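Local coordinates for cytolethal distending toxin subunit B (Escherichia coli, PDB 2F1N), which nicks DNA as the endonuclease subunit of a tripartite bacterial toxin, very probably damaging the DNA of intoxicated cells and so causing G2/M cell-cycle arrest, at residues Ser205-Pro210 against Leu221-Ala226; Ala158-Val163 against Trp180-Asp185; Leu237-Val242 against Phe255-Ser260; Val174-Asn179 against Asn228-Arg233; Ala19-Gln24 against Thr248-Asp253. All coordinates share one frame; numbering follows the deposited sequence.

Interaction 1 of 5, residues Ser205-Pro210 against Leu221-Ala226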
# COMPACT_ATOMS: atom_id res chain seq x y z
N SER A 205 -4.22 -1.04 16.88
CA SER A 205 -3.91 -1.67 15.62
C SER A 205 -3.55 -3.13 15.77
O SER A 205 -3.37 -3.65 16.88
CB SER A 205 -2.73 -0.93 14.93
OG SER A 205 -1.59 -1.04 15.76
N GLU A 206 -3.43 -3.82 14.64
CA GLU A 206 -2.93 -5.20 14.63
C GLU A 206 -2.04 -5.35 13.40
O GLU A 206 -2.32 -4.77 12.34
CB GLU A 206 -4.11 -6.19 14.57
CG GLU A 206 -5.01 -6.02 13.37
CD GLU A 206 -6.26 -6.89 13.42
OE1 GLU A 206 -6.41 -7.69 14.37
OE2 GLU A 206 -7.07 -6.79 12.46
N ILE A 207 -0.98 -6.11 13.55
CA ILE A 207 -0.10 -6.38 12.41
C ILE A 207 -0.59 -7.66 11.76
O ILE A 207 -0.82 -8.65 12.44
CB ILE A 207 1.35 -6.45 12.88
CG1 ILE A 207 1.78 -5.06 13.43
CG2 ILE A 207 2.25 -6.89 11.75
CD1 ILE A 207 3.18 -5.01 13.94
N ILE A 208 -0.78 -7.64 10.43
CA ILE A 208 -1.23 -8.83 9.69
C ILE A 208 -0.10 -9.24 8.75
O ILE A 208 0.15 -8.57 7.75
CB ILE A 208 -2.57 -8.53 8.94
CG1 ILE A 208 -3.59 -7.93 9.90
CG2 ILE A 208 -3.19 -9.80 8.27
CD1 ILE A 208 -4.61 -7.08 9.21
N SER A 209 0.57 -10.34 9.06
CA SER A 209 1.78 -10.73 8.31
C SER A 209 1.72 -12.18 7.95
O SER A 209 1.10 -12.98 8.67
CB SER A 209 3.06 -10.46 9.12
OG SER A 209 2.94 -11.03 10.40
N PRO A 210 2.36 -12.55 6.83
CA PRO A 210 2.33 -13.96 6.40
C PRO A 210 3.34 -14.79 7.21
O PRO A 210 4.31 -14.30 7.75
CB PRO A 210 2.71 -13.89 4.92
CG PRO A 210 3.66 -12.71 4.82
CD PRO A 210 3.15 -11.72 5.91
N LEU A 221 9.29 -8.86 5.43
CA LEU A 221 9.39 -7.40 5.45
C LEU A 221 8.15 -6.70 4.92
O LEU A 221 8.00 -5.48 5.09
CB LEU A 221 10.57 -6.96 4.60
CG LEU A 221 11.93 -7.49 5.07
CD1 LEU A 221 13.06 -6.88 4.19
CD2 LEU A 221 12.18 -7.28 6.55
N ASP A 222 7.31 -7.45 4.21
CA ASP A 222 6.17 -6.87 3.47
C ASP A 222 4.90 -7.41 4.11
O ASP A 222 4.66 -8.63 4.09
CB ASP A 222 6.23 -7.33 2.01
CG ASP A 222 7.52 -6.96 1.36
OD1 ASP A 222 7.64 -5.75 1.00
OD2 ASP A 222 8.50 -7.76 1.20
N TYR A 223 4.06 -6.52 4.61
CA TYR A 223 2.87 -6.98 5.30
C TYR A 223 1.94 -5.79 5.53
O TYR A 223 2.10 -4.75 4.87
CB TYR A 223 3.29 -7.73 6.61
CG TYR A 223 4.28 -7.01 7.49
CD1 TYR A 223 3.85 -6.13 8.48
CD2 TYR A 223 5.67 -7.26 7.37
CE1 TYR A 223 4.79 -5.47 9.32
CE2 TYR A 223 6.64 -6.58 8.17
CZ TYR A 223 6.19 -5.72 9.14
OH TYR A 223 7.09 -5.07 9.92
N ALA A 224 0.97 -5.94 6.44
CA ALA A 224 -0.06 -4.90 6.65
C ALA A 224 -0.23 -4.55 8.12
O ALA A 224 -0.02 -5.41 8.98
CB ALA A 224 -1.42 -5.31 6.05
N VAL A 225 -0.62 -3.30 8.39
CA VAL A 225 -1.02 -2.90 9.76
C VAL A 225 -2.42 -2.33 9.63
O VAL A 225 -2.62 -1.36 8.92
CB VAL A 225 -0.06 -1.82 10.36
CG1 VAL A 225 -0.50 -1.47 11.81
CG2 VAL A 225 1.42 -2.26 10.29
N ALA A 226 -3.41 -2.94 10.30
CA ALA A 226 -4.79 -2.46 10.28
C ALA A 226 -5.06 -1.74 11.60
O ALA A 226 -4.55 -2.15 12.65
CB ALA A 226 -5.79 -3.66 10.14
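Ile-208 and Ala-226 meet diagonally between neighbouring pairs of this antiparallel strand contact: the CD1 methyl of Ile-208 comes within 3.7 Å of Ala-226 CB. Both side chains lie on the flank that also carries Ala-224. There Ile-208 packs on Leu-237 and Ala-239 of the strand 237-241, and Ala-224 on Met-181 and Leu-183, so this flank belongs to the buried layer between the two sheets. The backbones are locked by paired N-H...O=C bonds at Glu-206/Ala-226 and Ile-208/Ala-224. The straightest of them runs from Ile-208 N to Ala-224 O, 2.8 Å long and 169° at the hydrogen. Asp-222 O, by contrast, is buried by the contact without a partner in the model.

On the other flank Tyr-223 is packed just as closely, with Ile-207 CG2 3.7 Å from its CD1 and Ser-209 CB 3.7 Å from its CB; its ring stacks with Phe-186. Only the pair Ile-207 CG1 and Val-225 CG2 is looser, at 4.2 Å. Tyr-223 OH bonds to Arg-188 O, and Ser-205 OG to Val-201 O, tying the strands to the first residue and to a residue near the end of the nuclear localization signal, 188-203. The solvent side belongs to the partly exposed Glu-206, which extends past Ala-226 CB and bonds through OE2 to Ser-235 N. Backbone bonding together with an apolar inner flank implies a firmly held edge of the sheet, its polar side-chain ends answered from outside the pair.

Interaction 2 of 5, residues Ala158-Val163 against Trp180-Asp185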
# COMPACT_ATOMS: atom_id res chain seq x y z
N ALA A 158 7.45 5.05 13.23
CA ALA A 158 7.01 6.44 13.03
C ALA A 158 6.03 6.60 11.88
O ALA A 158 5.12 7.46 11.95
CB ALA A 158 8.26 7.33 12.78
N LEU A 159 6.21 5.82 10.79
CA LEU A 159 5.20 5.81 9.72
C LEU A 159 3.82 5.36 10.23
O LEU A 159 2.80 5.96 9.89
CB LEU A 159 5.62 4.89 8.57
CG LEU A 159 6.80 5.48 7.79
CD1 LEU A 159 7.45 4.37 6.85
CD2 LEU A 159 6.39 6.71 6.98
N VAL A 160 3.80 4.29 11.01
CA VAL A 160 2.53 3.76 11.53
C VAL A 160 1.94 4.82 12.45
O VAL A 160 0.72 5.09 12.41
CB VAL A 160 2.69 2.45 12.30
CG1 VAL A 160 1.34 1.99 12.91
CG2 VAL A 160 3.21 1.34 11.37
N GLU A 161 2.79 5.40 13.30
CA GLU A 161 2.34 6.42 14.24
C GLU A 161 1.79 7.68 13.53
O GLU A 161 0.77 8.29 13.98
CB GLU A 161 3.43 6.76 15.26
CG GLU A 161 3.74 5.54 16.15
CD GLU A 161 5.08 5.58 16.85
OE1 GLU A 161 5.90 6.49 16.60
OE2 GLU A 161 5.32 4.63 17.65
N GLU A 162 2.41 8.05 12.42
CA GLU A 162 1.90 9.16 11.62
C GLU A 162 0.47 8.92 11.11
O GLU A 162 -0.34 9.83 11.15
CB GLU A 162 2.81 9.53 10.45
CG GLU A 162 2.34 10.82 9.73
CD GLU A 162 3.36 11.45 8.81
OE1 GLU A 162 3.75 10.83 7.82
OE2 GLU A 162 3.79 12.60 9.05
N VAL A 163 0.17 7.70 10.67
CA VAL A 163 -1.18 7.40 10.17
C VAL A 163 -2.15 7.41 11.33
O VAL A 163 -3.22 8.01 11.24
CB VAL A 163 -1.24 6.00 9.50
CG1 VAL A 163 -2.69 5.63 9.16
CG2 VAL A 163 -0.34 6.00 8.21
N TRP A 180 -8.33 2.07 8.96
CA TRP A 180 -7.18 2.26 8.05
C TRP A 180 -6.31 1.02 7.95
O TRP A 180 -6.24 0.18 8.89
CB TRP A 180 -6.37 3.48 8.45
CG TRP A 180 -6.02 3.66 9.91
CD1 TRP A 180 -6.69 4.47 10.79
CD2 TRP A 180 -4.92 3.10 10.65
NE1 TRP A 180 -6.08 4.45 12.02
CE2 TRP A 180 -4.98 3.63 11.96
CE3 TRP A 180 -3.85 2.22 10.32
CZ2 TRP A 180 -4.05 3.30 12.98
CZ3 TRP A 180 -2.91 1.89 11.34
CH2 TRP A 180 -3.01 2.45 12.64
N MET A 181 -5.61 0.89 6.81
CA MET A 181 -4.70 -0.22 6.63
C MET A 181 -3.46 0.32 5.95
O MET A 181 -3.59 0.99 4.94
CB MET A 181 -5.31 -1.33 5.77
CG MET A 181 -4.39 -2.53 5.78
SD MET A 181 -4.93 -3.93 4.78
CE MET A 181 -6.53 -4.27 5.51
N ILE A 182 -2.30 0.05 6.52
CA ILE A 182 -1.03 0.44 5.89
C ILE A 182 -0.40 -0.83 5.30
O ILE A 182 -0.12 -1.81 6.01
CB ILE A 182 -0.07 1.04 6.94
CG1 ILE A 182 -0.76 2.15 7.78
CG2 ILE A 182 1.18 1.57 6.20
CD1 ILE A 182 0.04 2.61 9.02
N LEU A 183 -0.14 -0.82 3.99
CA LEU A 183 0.38 -2.01 3.29
C LEU A 183 1.74 -1.61 2.77
O LEU A 183 1.86 -0.58 2.12
CB LEU A 183 -0.51 -2.28 2.08
CG LEU A 183 -1.92 -2.81 2.42
CD1 LEU A 183 -2.99 -2.37 1.36
CD2 LEU A 183 -1.80 -4.34 2.46
N GLY A 184 2.75 -2.36 3.09
CA GLY A 184 4.03 -1.97 2.51
C GLY A 184 5.20 -2.77 2.92
O GLY A 184 5.05 -3.85 3.52
N ASP A 185 6.36 -2.26 2.47
CA ASP A 185 7.64 -2.83 2.83
C ASP A 185 8.14 -2.04 4.01
O ASP A 185 8.63 -0.90 3.91
CB ASP A 185 8.59 -2.73 1.62
CG ASP A 185 9.97 -3.27 1.90
OD1 ASP A 185 10.29 -3.69 3.07
OD2 ASP A 185 10.82 -3.26 0.98
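The indole of Trp-180 receives Val-163 CG1 over one face, 3.6 Å above the ring plane and displaced toward the rim. This is a CH-pi contact, with the methyl 4.0 Å from the centroid of the six-membered ring. Val-160 CG1 approaches obliquely near Trp-180 CH2, a looser touch at 4.4 Å. The ring of Phe-167 also meets the indole, their planes about 15° apart, and Trp-180 NE1 is satisfied by Ser-229 OG. Closer packing occurs two residues along the strand, on the same side, where Val-163 and Ile-182 reach tip to tip: Val-163 CG2 lies 3.5 Å from Ile-182 CD1. The two methyls of Val-163 thus divide their work, CG1 (anti to the backbone N, chi1 172°) going to the tryptophan and CG2 to the isoleucine. Ile-182 CD1 also sits 3.7 Å from Val-160 CA, against the helix backbone itself. The contact is wholly apolar and buried.

Helix segment 158-163 runs roughly antiparallel to strand segment 180-183 (156°), axes 9.9 Å apart. Helix 156-168 belongs to a beta-alpha-beta crossover joining the parallel neighbours 141-147 and 179-183, and it packs on one face of the sheet, with Val-163 also on Phe-144 and Leu-133, and Val-160 on Val-225.

Interaction 3 of 5, residues Leu237-Val242 against Phe255-Ser260; sequences LQAGIV and FPVGVS
Gly-258 O is gripped twice from strand 237-241: Gly-240 N donates to it at 2.9 Å, and Ala-239 CA brings a CA-H...O contact to it at 3.1 Å. The carbonyl of Gly-240 is held in a similar way, by Gly-258 N and, through a CA-H, by Val-257 CA. These double grips belong to a regular antiparallel pair that continues through Gln-238 and Ser-260. At the other end a bond from Val-242 N to Pro-256 O, 2.9 Å long, closes the series. Its donor stands 37° above the carbonyl plane as the chain leaves the strand.

Side chains pack on two unlike flanks. Ala-239, Ile-241, Val-257 and Val-259 share one: Ala-239 CB is 4.1 Å from Val-257 CG1, and Ile-241 folds its CD1 back (chi2 -51°) to lie 3.9 Å from Val-257 CG2. The CG2 branch of Ile-241 meets Phe-255 CB at 3.8 Å. This flank turns toward the second sheet, where Ala-239 touches Ile-208 and, in the following loop, Pro-210, and Val-259 touches Ala-224. The other flank bears the pair Gln-238/Ser-260 and, next along, the pair Gly-240/Gly-258. With no side chain on Gly-258, Val-242 CG2 settles 3.6 Å from Gly-258 N.

Strand 237-241 is the outermost strand of its sheet, whereas 257-261 has strand 18-25 on its far side. The chemistry implies a sheet margin fastened mainly through the backbone, with apolar side chains lining its inner flank and two glycines at the middle of the outer one.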
# COMPACT_ATOMS: atom_id res chain seq x y z
N LEU A 237 -8.56 -10.92 9.63
CA LEU A 237 -7.79 -10.89 8.38
C LEU A 237 -6.56 -11.72 8.47
O LEU A 237 -5.98 -11.86 9.55
CB LEU A 237 -7.40 -9.45 8.00
CG LEU A 237 -8.54 -8.48 7.75
CD1 LEU A 237 -7.98 -7.04 7.74
CD2 LEU A 237 -9.24 -8.82 6.42
N GLN A 238 -6.15 -12.28 7.33
CA GLN A 238 -4.90 -13.03 7.28
C GLN A 238 -4.09 -12.64 6.06
O GLN A 238 -4.62 -12.23 5.03
CB GLN A 238 -5.13 -14.56 7.33
CG GLN A 238 -5.81 -15.00 8.65
CD GLN A 238 -4.92 -15.82 9.61
OE1 GLN A 238 -4.59 -15.35 10.72
NE2 GLN A 238 -4.59 -17.05 9.21
N ALA A 239 -2.79 -12.71 6.19
CA ALA A 239 -1.88 -12.42 5.06
C ALA A 239 -1.27 -13.70 4.49
O ALA A 239 -0.97 -14.63 5.25
CB ALA A 239 -0.75 -11.51 5.55
N GLY A 240 -1.03 -13.74 3.18
CA GLY A 240 -0.33 -14.88 2.61
C GLY A 240 0.49 -14.46 1.42
O GLY A 240 0.34 -13.33 0.93
N ILE A 241 1.35 -15.36 0.94
CA ILE A 241 2.18 -15.02 -0.22
C ILE A 241 1.36 -15.29 -1.48
O ILE A 241 0.88 -16.43 -1.68
CB ILE A 241 3.48 -15.86 -0.23
CG1 ILE A 241 4.26 -15.74 1.09
CG2 ILE A 241 4.35 -15.40 -1.45
CD1 ILE A 241 4.52 -14.26 1.55
N VAL A 242 1.10 -14.25 -2.30
CA VAL A 242 0.36 -14.48 -3.53
C VAL A 242 1.36 -15.23 -4.45
O VAL A 242 2.50 -14.82 -4.57
CB VAL A 242 -0.07 -13.18 -4.26
CG1 VAL A 242 -0.93 -13.55 -5.48
CG2 VAL A 242 -0.84 -12.24 -3.32
N PHE A 255 8.04 -10.72 -2.89
CA PHE A 255 6.87 -11.42 -3.37
C PHE A 255 5.66 -10.60 -2.97
O PHE A 255 5.70 -9.96 -1.92
CB PHE A 255 6.76 -12.75 -2.64
CG PHE A 255 8.06 -13.52 -2.56
CD1 PHE A 255 8.92 -13.62 -3.65
CD2 PHE A 255 8.41 -14.15 -1.37
CE1 PHE A 255 10.13 -14.31 -3.55
CE2 PHE A 255 9.62 -14.86 -1.26
CZ PHE A 255 10.47 -14.95 -2.35
N PRO A 256 4.62 -10.61 -3.79
CA PRO A 256 3.35 -9.95 -3.44
C PRO A 256 2.73 -10.66 -2.28
O PRO A 256 2.79 -11.93 -2.17
CB PRO A 256 2.45 -10.16 -4.67
CG PRO A 256 3.31 -10.74 -5.71
CD PRO A 256 4.58 -11.26 -5.11
N VAL A 257 2.11 -9.85 -1.43
CA VAL A 257 1.52 -10.37 -0.19
C VAL A 257 0.09 -9.94 -0.17
O VAL A 257 -0.18 -8.72 -0.31
CB VAL A 257 2.28 -9.86 1.06
CG1 VAL A 257 1.54 -10.28 2.36
CG2 VAL A 257 3.70 -10.46 1.08
N GLY A 258 -0.84 -10.90 -0.01
CA GLY A 258 -2.25 -10.60 -0.06
C GLY A 258 -2.86 -10.64 1.34
O GLY A 258 -2.42 -11.42 2.19
N VAL A 259 -3.87 -9.80 1.54
CA VAL A 259 -4.60 -9.71 2.80
C VAL A 259 -6.08 -9.81 2.53
O VAL A 259 -6.62 -9.04 1.71
CB VAL A 259 -4.28 -8.36 3.52
CG1 VAL A 259 -5.09 -8.20 4.80
CG2 VAL A 259 -2.80 -8.33 3.82
N SER A 260 -6.77 -10.69 3.26
CA SER A 260 -8.21 -10.79 3.19
C SER A 260 -8.75 -11.65 4.32
O SER A 260 -7.99 -12.17 5.14
CB SER A 260 -8.69 -11.38 1.86
OG SER A 260 -8.13 -12.64 1.65

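Interaction 4 of 5, residues Val174-Asn179 against Asn228-Arg233; sequences VHQALN and NSVAFR
Asn-228 spends its whole side-chain amide on four hydrogen bonds, two given and two received. ND2 donates to Ala-177 O and to Asn-179 OD1, each at 2.9 Å. Asn-179 OD1 lies in the amide plane of Asn-228, whereas Ala-177 O is tilted out of it, and ND2 in turn stands above the carbonyl planes of both acceptors. At the other end OD1 accepts from Val-230 N at 3.0 Å, an Asx turn, and from Ala-231 N at 2.9 Å. Chi1 (-172°) sets CG anti to the backbone N, from where the amide reaches across the contact.

Water reinforces the join. One molecule donates to Gln-176 O and Leu-178 O and accepts from Ser-229 N; another links Asn-179 OD1, at 3.1 Å, with Arg-233 N. Asn-179 ND2 is hydrogen-bonded to Asp-12 OD2. The apolar share is small but tight: Ala-177 CB and Val-230 CG2 are only 3.3 Å apart, closer than normal van der Waals contact, while Val-230 CG1 lies 3.8 Å from Gln-176 CB.

The chain leaving helix 173-176 and the turn after strand 222-228 are joined by a mainly polar contact. Its chemistry implies an asparagine amide fixed in orientation by complementary donors and acceptors.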
# COMPACT_ATOMS: atom_id res chain seq x y z
N VAL A 174 -16.27 11.44 11.97
CA VAL A 174 -16.34 10.30 11.04
C VAL A 174 -14.94 10.00 10.45
O VAL A 174 -14.57 8.83 10.33
CB VAL A 174 -17.37 10.55 9.91
CG1 VAL A 174 -17.27 9.46 8.82
CG2 VAL A 174 -18.83 10.62 10.51
N HIS A 175 -14.15 11.03 10.18
CA HIS A 175 -12.75 10.76 9.78
C HIS A 175 -11.89 10.20 10.91
O HIS A 175 -10.98 9.40 10.68
CB HIS A 175 -12.09 12.03 9.24
CG HIS A 175 -12.40 12.29 7.80
ND1 HIS A 175 -13.65 12.68 7.38
CD2 HIS A 175 -11.61 12.26 6.69
CE1 HIS A 175 -13.63 12.84 6.06
NE2 HIS A 175 -12.42 12.57 5.62
N GLN A 176 -12.16 10.62 12.15
CA GLN A 176 -11.36 10.09 13.26
C GLN A 176 -11.53 8.58 13.37
O GLN A 176 -10.61 7.89 13.78
CB GLN A 176 -11.75 10.75 14.62
CG GLN A 176 -11.40 12.24 14.76
CD GLN A 176 -12.17 12.90 15.92
OE1 GLN A 176 -12.36 12.26 16.96
NE2 GLN A 176 -12.61 14.15 15.74
N ALA A 177 -12.71 8.06 13.00
CA ALA A 177 -13.04 6.66 13.17
C ALA A 177 -12.96 5.82 11.93
O ALA A 177 -13.51 4.72 11.89
CB ALA A 177 -14.49 6.51 13.86
N LEU A 178 -12.28 6.30 10.89
CA LEU A 178 -12.09 5.49 9.69
C LEU A 178 -11.25 4.25 10.02
O LEU A 178 -10.35 4.26 10.90
CB LEU A 178 -11.38 6.33 8.61
CG LEU A 178 -12.16 7.53 8.01
CD1 LEU A 178 -11.22 8.40 7.09
CD2 LEU A 178 -13.43 7.08 7.20
N ASN A 179 -11.55 3.13 9.37
CA ASN A 179 -10.69 1.97 9.49
C ASN A 179 -9.57 2.12 8.49
O ASN A 179 -9.84 2.27 7.32
CB ASN A 179 -11.47 0.70 9.20
CG ASN A 179 -12.55 0.45 10.25
OD1 ASN A 179 -12.25 0.40 11.43
ND2 ASN A 179 -13.81 0.32 9.83
N ASN A 228 -7.56 1.61 13.86
CA ASN A 228 -8.61 2.59 13.96
C ASN A 228 -8.27 3.51 15.13
O ASN A 228 -7.99 3.04 16.25
CB ASN A 228 -9.98 1.92 14.23
CG ASN A 228 -11.10 2.90 14.15
OD1 ASN A 228 -11.17 3.89 14.92
ND2 ASN A 228 -12.00 2.66 13.19
N SER A 229 -8.23 4.81 14.86
CA SER A 229 -7.66 5.75 15.83
C SER A 229 -8.59 6.09 16.99
O SER A 229 -8.14 6.71 17.97
CB SER A 229 -7.19 7.02 15.16
OG SER A 229 -6.20 6.64 14.18
N VAL A 230 -9.86 5.72 16.87
CA VAL A 230 -10.79 6.01 17.99
C VAL A 230 -11.42 4.76 18.57
O VAL A 230 -11.64 4.70 19.80
CB VAL A 230 -11.80 7.13 17.69
CG1 VAL A 230 -11.04 8.44 17.56
CG2 VAL A 230 -12.52 6.87 16.49
N ALA A 231 -11.69 3.77 17.73
CA ALA A 231 -12.28 2.54 18.26
C ALA A 231 -11.87 1.34 17.46
O ALA A 231 -12.51 0.97 16.50
CB ALA A 231 -13.80 2.64 18.34
N PHE A 232 -10.81 0.71 17.92
CA PHE A 232 -10.27 -0.44 17.26
C PHE A 232 -10.91 -1.74 17.74
O PHE A 232 -10.97 -1.99 18.94
CB PHE A 232 -8.77 -0.53 17.51
CG PHE A 232 -8.14 -1.69 16.82
CD1 PHE A 232 -8.16 -1.76 15.43
CD2 PHE A 232 -7.57 -2.74 17.55
CE1 PHE A 232 -7.61 -2.86 14.77
CE2 PHE A 232 -7.02 -3.84 16.87
CZ PHE A 232 -7.03 -3.89 15.50
N ARG A 233 -11.31 -2.58 16.80
CA ARG A 233 -11.60 -3.98 17.12
C ARG A 233 -10.86 -4.87 16.12
O ARG A 233 -10.90 -4.61 14.91
CB ARG A 233 -13.11 -4.28 17.06
CG ARG A 233 -13.94 -3.66 18.20
CD ARG A 233 -14.61 -2.35 17.79
NE ARG A 233 -15.59 -1.84 18.75
CZ ARG A 233 -16.33 -0.75 18.55
NH1 ARG A 233 -16.23 -0.07 17.41
NH2 ARG A 233 -17.19 -0.34 19.48
O HOH W 1 -9.00 5.97 12.48
O HOH W 2 -11.82 -1.29 14.04

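Interaction 5 of 5, residues Ala19-Gln24 against Thr248-Asp253; sequences ATWNLQ and TQISSD
Ser-252 sets OG anti to its backbone N (chi1 -172°), bringing the hydroxyl to Asn-22 O, to which it donates at 2.8 Å. From the facing strand, Gln-24 reaches out with CG anti to the carbonyl carbon (chi1 -74°) and the chain extended beyond it. Its CG passes 3.5 Å from Ser-252 OG, and OE1 arrives at Asp-253 N. That bond, 2.8 Å long and 169° at the hydrogen, is nearly straight, although the donor stands well above the plane of the Gln-24 amide.

Ser-252 OG is used twice, since it also accepts from His-254 N in an ST turn. Gln-24 N donates to Asn-22 OD1 at 3.0 Å, which makes an Asx turn. The ND2 of Asn-22 is hydrogen-bonded to Glu-55 OE2.

Trp-21 supplies the apolar part. The methyl CG2 of Ile-250 comes to the edge of its indole, in the ring plane, 3.8 Å from CZ2, while Leu-23 CB lies over one face. Trp-21 NE1 donates to His-254 O. Lys-33 NZ bonds both Leu-23 O and Ser-251 O, and so bridges the two segments from outside.

Residues 250-253 run about perpendicular (86°) to residues 21-24, with serine, aspartate and histidine in sequence beside the Trp-Asn of the first strand. This pairing of a tryptophan-asparagine strand with a Ser-Asp-His segment is characteristic of the DNase I-like fold, where these elements border the active-site cleft, consistent with the DNA-nicking activity of the toxin.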
# COMPACT_ATOMS: atom_id res chain seq x y z
N ALA A 19 -3.56 -6.14 -1.40
CA ALA A 19 -2.20 -6.73 -1.44
C ALA A 19 -1.15 -5.65 -1.51
O ALA A 19 -1.45 -4.47 -1.68
CB ALA A 19 -2.06 -7.67 -2.71
N THR A 20 0.10 -6.04 -1.29
CA THR A 20 1.21 -5.11 -1.39
C THR A 20 2.35 -5.80 -2.15
O THR A 20 2.55 -7.02 -2.00
CB THR A 20 1.63 -4.68 0.03
OG1 THR A 20 2.78 -3.83 -0.07
CG2 THR A 20 2.13 -5.87 0.88
N TRP A 21 3.03 -5.04 -3.01
CA TRP A 21 4.17 -5.58 -3.72
C TRP A 21 5.26 -4.53 -3.96
O TRP A 21 5.00 -3.46 -4.50
CB TRP A 21 3.66 -6.14 -5.08
CG TRP A 21 4.73 -6.95 -5.81
CD1 TRP A 21 5.74 -7.68 -5.25
CD2 TRP A 21 4.90 -7.06 -7.23
NE1 TRP A 21 6.52 -8.26 -6.23
CE2 TRP A 21 6.02 -7.89 -7.46
CE3 TRP A 21 4.20 -6.56 -8.35
CZ2 TRP A 21 6.46 -8.23 -8.75
CZ3 TRP A 21 4.63 -6.87 -9.62
CH2 TRP A 21 5.75 -7.71 -9.82
N ASN A 22 6.49 -4.83 -3.54
CA ASN A 22 7.61 -3.98 -3.89
C ASN A 22 8.17 -4.59 -5.18
O ASN A 22 8.70 -5.71 -5.18
CB ASN A 22 8.65 -4.04 -2.75
CG ASN A 22 9.93 -3.27 -3.04
OD1 ASN A 22 10.28 -3.04 -4.18
ND2 ASN A 22 10.65 -2.89 -2.00
N LEU A 23 7.97 -3.89 -6.28
CA LEU A 23 8.30 -4.51 -7.55
C LEU A 23 9.71 -4.19 -8.01
O LEU A 23 10.12 -4.69 -9.08
CB LEU A 23 7.23 -4.26 -8.62
CG LEU A 23 6.85 -2.88 -9.12
CD1 LEU A 23 7.91 -2.41 -10.13
CD2 LEU A 23 5.49 -2.89 -9.78
N GLN A 24 10.46 -3.45 -7.19
CA GLN A 24 11.89 -3.19 -7.44
C GLN A 24 12.07 -2.69 -8.86
O GLN A 24 12.94 -3.19 -9.61
CB GLN A 24 12.70 -4.46 -7.17
CG GLN A 24 12.83 -4.74 -5.68
CD GLN A 24 13.95 -5.77 -5.37
OE1 GLN A 24 14.16 -6.73 -6.12
NE2 GLN A 24 14.69 -5.52 -4.30
N THR A 248 8.07 -18.57 -9.28
CA THR A 248 7.93 -17.48 -10.23
C THR A 248 9.29 -16.93 -10.66
O THR A 248 10.30 -17.06 -9.95
CB THR A 248 6.97 -16.36 -9.69
OG1 THR A 248 5.85 -16.96 -9.01
CG2 THR A 248 6.32 -15.65 -10.85
N GLN A 249 9.31 -16.35 -11.86
CA GLN A 249 10.53 -15.80 -12.44
C GLN A 249 10.25 -14.34 -12.80
O GLN A 249 10.23 -13.97 -13.97
CB GLN A 249 10.98 -16.63 -13.66
CG GLN A 249 10.31 -18.03 -13.80
CD GLN A 249 10.90 -19.09 -12.85
OE1 GLN A 249 11.92 -18.86 -12.18
NE2 GLN A 249 10.25 -20.26 -12.80
N ILE A 250 9.98 -13.54 -11.77
CA ILE A 250 9.81 -12.11 -11.94
C ILE A 250 11.07 -11.46 -11.41
O ILE A 250 11.73 -11.96 -10.50
CB ILE A 250 8.56 -11.57 -11.19
CG1 ILE A 250 7.33 -12.42 -11.49
CG2 ILE A 250 8.31 -10.08 -11.56
CD1 ILE A 250 6.07 -12.05 -10.67
N SER A 251 11.41 -10.34 -12.01
CA SER A 251 12.63 -9.64 -11.70
C SER A 251 12.46 -8.79 -10.43
O SER A 251 12.99 -7.67 -10.38
CB SER A 251 13.00 -8.78 -12.91
OG SER A 251 14.40 -8.59 -12.98
N SER A 252 11.71 -9.29 -9.43
CA SER A 252 11.72 -8.70 -8.07
C SER A 252 12.09 -9.70 -6.98
O SER A 252 11.61 -10.85 -6.98
CB SER A 252 10.37 -8.06 -7.64
OG SER A 252 10.59 -7.36 -6.39
N ASP A 253 12.89 -9.25 -6.02
CA ASP A 253 13.28 -10.11 -4.91
C ASP A 253 12.20 -10.14 -3.83
O ASP A 253 12.32 -10.89 -2.87
CB ASP A 253 14.61 -9.67 -4.31
CG ASP A 253 15.77 -9.80 -5.30
OD1 ASP A 253 15.68 -10.58 -6.26
OD2 ASP A 253 16.83 -9.19 -5.13

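Interactions 1, 2 and 3 form one packed body, with the centre of interaction 1 about 9 Å from those of both others. Interactions 1 and 2 share a sheet through Val-225 O and Ile-182 N, 2.8 Å apart, whereas interaction 3 lies in the opposing sheet of the DNase I-like sandwich. Interaction 5 continues that second sheet, Val-257 O lying 2.9 Å from Thr-20 N. It also meets interaction 2 where Asp-185 OD2 is 3.0 Å from Asn-22 ND2, a junction of the two sheets that probably lies near the nuclease centre. Interaction 4 lies on the opposite side of the chain's centre from interaction 5, about 32 Å between centres.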